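Local coordinates for outer surface protein (Bacillus cereus ATCC 14579, PDB 1X7F) that is of unknown function but probably acts as a 6-phospho-N-acetylmuramidase, hydrolysing a phosphorylated N-acetylmuramic acid disaccharide, at residues A[329-335]-A[357-363]. Numbering follows the deposited sequence. Where two conformers were deposited one is given.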
ATOM      1  N   GLY A 329      19.347  -9.818  -2.678  1.00 35.45           N
ATOM      2  CA  GLY A 329      18.791  -9.529  -1.363  1.00 35.27           C
ATOM      3  C   GLY A 329      19.837  -9.366  -0.280  1.00 36.37           C
ATOM      4  O   GLY A 329      19.515  -8.948   0.840  1.00 36.47           O
ATOM      5  N   GLN A 330      21.089  -9.710  -0.595  1.00 35.74           N
ATOM      6  CA  GLN A 330      22.159  -9.592   0.392  1.00 35.97           C
ATOM      7  C   GLN A 330      22.513  -8.139   0.575  1.00 36.16           C
ATOM      8  O   GLN A 330      22.600  -7.385  -0.398  1.00 37.39           O
ATOM      9  CB  GLN A 330      23.404 -10.391  -0.010  1.00 34.86           C
ATOM     10  CG  GLN A 330      23.284 -11.876   0.237  1.00 34.73           C
ATOM     11  CD  GLN A 330      24.437 -12.666  -0.373  1.00 35.35           C
ATOM     12  OE1 GLN A 330      24.453 -13.895  -0.311  1.00 36.13           O
ATOM     13  NE2 GLN A 330      25.392 -11.968  -0.961  1.00 32.87           N
ATOM     14  N   VAL A 331      22.686  -7.748   1.834  1.00 35.59           N
ATOM     15  CA  VAL A 331      23.287  -6.462   2.154  1.00 34.31           C
ATOM     16  C   VAL A 331      24.773  -6.737   2.374  1.00 34.51           C
ATOM     17  O   VAL A 331      25.135  -7.574   3.200  1.00 33.78           O
ATOM     18  CB  VAL A 331      22.639  -5.810   3.395  1.00 34.23           C
ATOM     19  CG1 VAL A 331      23.289  -4.473   3.695  1.00 30.58           C
ATOM     20  CG2 VAL A 331      21.134  -5.655   3.177  1.00 32.00           C
ATOM     21  N   VAL A 332      25.617  -6.078   1.580  1.00 33.82           N
ATOM     22  CA  VAL A 332      27.060  -6.264   1.661  1.00 33.36           C
ATOM     23  C   VAL A 332      27.712  -4.896   1.831  1.00 33.93           C
ATOM     24  O   VAL A 332      27.095  -3.860   1.533  1.00 33.74           O
ATOM     25  CB  VAL A 332      27.675  -7.073   0.445  1.00 33.58           C
ATOM     26  CG1 VAL A 332      26.979  -8.444   0.259  1.00 31.60           C
ATOM     27  CG2 VAL A 332      27.656  -6.265  -0.858  1.00 32.56           C
ATOM     28  N   ILE A 333      28.942  -4.917   2.321  0.50 33.57           N
ATOM     29  CA  ILE A 333      29.723  -3.717   2.486  0.50 33.27           C
ATOM     30  C   ILE A 333      31.150  -3.982   2.029  0.50 33.82           C
ATOM     31  O   ILE A 333      31.696  -5.077   2.231  0.50 33.92           O
ATOM     32  CB  ILE A 333      29.671  -3.209   3.951  0.50 32.62           C
ATOM     33  CG1 ILE A 333      30.129  -1.744   4.018  0.50 32.04           C
ATOM     34  CG2 ILE A 333      30.480  -4.125   4.887  0.50 31.56           C
ATOM     35  CD1 ILE A 333      29.625  -0.982   5.208  0.50 27.87           C
ATOM     36  N   GLY A 334      31.728  -2.977   1.384  1.00 33.83           N
ATOM     37  CA  GLY A 334      33.135  -2.980   1.040  1.00 33.35           C
ATOM     38  C   GLY A 334      33.959  -2.943   2.311  1.00 32.43           C
ATOM     39  O   GLY A 334      33.741  -2.111   3.185  1.00 31.77           O
ATOM     40  N   ASN A 335      34.897  -3.877   2.403  1.00 33.26           N
ATOM     41  CA  ASN A 335      35.736  -4.041   3.575  1.00 34.02           C
ATOM     42  C   ASN A 335      37.107  -3.369   3.402  1.00 34.39           C
ATOM     43  O   ASN A 335      37.334  -2.705   2.389  1.00 35.41           O
ATOM     44  CB  ASN A 335      35.818  -5.533   3.955  1.00 34.09           C
ATOM     45  CG  ASN A 335      36.535  -6.398   2.910  1.00 34.15           C
ATOM     46  OD1 ASN A 335      36.133  -7.535   2.671  1.00 37.04           O
ATOM     47  ND2 ASN A 335      37.609  -5.890   2.327  1.00 31.09           N
ATOM     48  N   ARG A 357      36.634  -8.766  -1.279  1.00 35.11           N
ATOM     49  CA  ARG A 357      36.666  -7.335  -0.914  1.00 35.37           C
ATOM     50  C   ARG A 357      35.342  -6.806  -0.330  1.00 36.05           C
ATOM     51  O   ARG A 357      35.214  -5.617   0.014  1.00 36.26           O
ATOM     52  CB  ARG A 357      37.103  -6.513  -2.132  1.00 36.10           C
ATOM     53  CG  ARG A 357      38.502  -6.931  -2.674  1.00 33.63           C
ATOM     54  CD  ARG A 357      38.847  -6.360  -4.044  1.00 34.25           C
ATOM     55  NE  ARG A 357      37.752  -6.555  -4.992  1.00 32.86           N
ATOM     56  CZ  ARG A 357      37.717  -6.057  -6.217  1.00 34.62           C
ATOM     57  NH1 ARG A 357      38.731  -5.314  -6.668  1.00 32.29           N
ATOM     58  NH2 ARG A 357      36.653  -6.288  -6.992  1.00 34.52           N
ATOM     59  N   LYS A 358      34.361  -7.698  -0.219  1.00 35.86           N
ATOM     60  CA  LYS A 358      33.073  -7.390   0.379  1.00 36.48           C
ATOM     61  C   LYS A 358      32.795  -8.295   1.577  1.00 36.48           C
ATOM     62  O   LYS A 358      33.107  -9.482   1.537  1.00 37.51           O
ATOM     63  CB  LYS A 358      31.960  -7.564  -0.648  1.00 35.71           C
ATOM     64  CG  LYS A 358      32.131  -6.730  -1.903  1.00 36.15           C
ATOM     65  CD  LYS A 358      30.871  -6.769  -2.741  1.00 35.63           C
ATOM     66  CE  LYS A 358      31.122  -6.279  -4.148  1.00 34.04           C
ATOM     67  NZ  LYS A 358      29.858  -6.279  -4.930  1.00 32.43           N
ATOM     68  N   ASN A 359      32.213  -7.730   2.636  1.00 35.99           N
ATOM     69  CA  ASN A 359      31.668  -8.519   3.747  1.00 35.95           C
ATOM     70  C   ASN A 359      30.148  -8.644   3.594  1.00 36.04           C
ATOM     71  O   ASN A 359      29.482  -7.665   3.251  1.00 36.51           O
ATOM     72  CB  ASN A 359      31.982  -7.854   5.094  1.00 34.91           C
ATOM     73  CG  ASN A 359      33.466  -7.920   5.478  1.00 36.17           C
ATOM     74  OD1 ASN A 359      33.874  -7.254   6.425  1.00 37.20           O
ATOM     75  ND2 ASN A 359      34.269  -8.712   4.760  1.00 32.83           N
ATOM     76  N   ILE A 360      29.580  -9.822   3.836  1.00 36.22           N
ATOM     77  CA  ILE A 360      28.101  -9.906   3.877  1.00 36.35           C
ATOM     78  C   ILE A 360      27.602  -9.459   5.252  1.00 35.15           C
ATOM     79  O   ILE A 360      28.111  -9.907   6.276  1.00 35.06           O
ATOM     80  CB  ILE A 360      27.514 -11.321   3.507  1.00 36.34           C
ATOM     81  CG1 ILE A 360      25.976 -11.276   3.650  1.00 35.01           C
ATOM     82  CG2 ILE A 360      28.136 -12.442   4.385  1.00 35.15           C
ATOM     83  CD1 ILE A 360      25.242 -12.522   3.209  1.00 37.48           C
ATOM     84  N   VAL A 361      26.597  -8.589   5.260  1.00 34.90           N
ATOM     85  CA  VAL A 361      26.124  -7.951   6.495  1.00 33.77           C
ATOM     86  C   VAL A 361      24.774  -8.525   6.924  1.00 32.58           C
ATOM     87  O   VAL A 361      24.538  -8.762   8.107  1.00 32.25           O
ATOM     88  CB  VAL A 361      26.083  -6.402   6.327  1.00 34.13           C
ATOM     89  CG1 VAL A 361      25.322  -5.727   7.446  1.00 33.51           C
ATOM     90  CG2 VAL A 361      27.509  -5.847   6.279  1.00 35.43           C
ATOM     91  N   GLY A 362      23.900  -8.771   5.945  1.00 32.31           N
ATOM     92  CA  GLY A 362      22.587  -9.316   6.196  1.00 31.01           C
ATOM     93  C   GLY A 362      21.847  -9.623   4.917  1.00 33.01           C
ATOM     94  O   GLY A 362      22.433  -9.644   3.833  1.00 31.94           O
ATOM     95  N   THR A 363      20.550  -9.900   5.046  1.00 33.70           N
ATOM     96  CA  THR A 363      19.710 -10.179   3.891  1.00 34.53           C
ATOM     97  C   THR A 363      18.373  -9.477   4.066  1.00 34.88           C
ATOM     98  O   THR A 363      17.831  -9.427   5.171  1.00 35.09           O
ATOM     99  CB  THR A 363      19.433 -11.691   3.702  1.00 34.67           C
ATOM    100  OG1 THR A 363      18.965 -12.262   4.933  1.00 37.30           O
ATOM    101  CG2 THR A 363      20.693 -12.487   3.346  1.00 32.68           C
TER
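Val331 O takes two backbone N-H groups at once, from Val361 N at 2.7 Å and from Gly362 N at 3.2 Å, which is the signature of a classic beta bulge on the 357-363 side. Val331 N returns a bond to Gly362 O at 2.8 Å. Beyond the bulge the antiparallel pairing is regular: Ile333 and Asn359 exchange two bonds, the shorter from Asn359 N to Ile333 O (2.7 Å), and Asn335 N closes that end on Arg357 O with a nearly straight N-H...O of 175°. The Asn335 side chain comes in crosswise to that of Asn359, with a 52° turn between the two flat amides.

Val361 leans toward the partner strand, and its CG2 lies 3.7 Å from Ile333 CG2; the bulge then puts Gly362 opposite Val331 on that face, and helix 282-289 covers this side through Glu284 and Thr288. On the other face Ile360 has CG1 anti to its backbone N (chi1 178°), and the extended chain brings CD1 to 3.6 Å from Gln330 CG. Val332 CG2 rests against Lys358 CD at 3.8 Å, while Lys358 NZ goes on to Gln346 and Gln326.

These are neighbouring inner strands of the mixed sheet in the C-terminal domain. The bulge shifts the register by one residue, yet the doubly used carbonyl of Val331 leaves neither Val361 N nor Gly362 N without an acceptor.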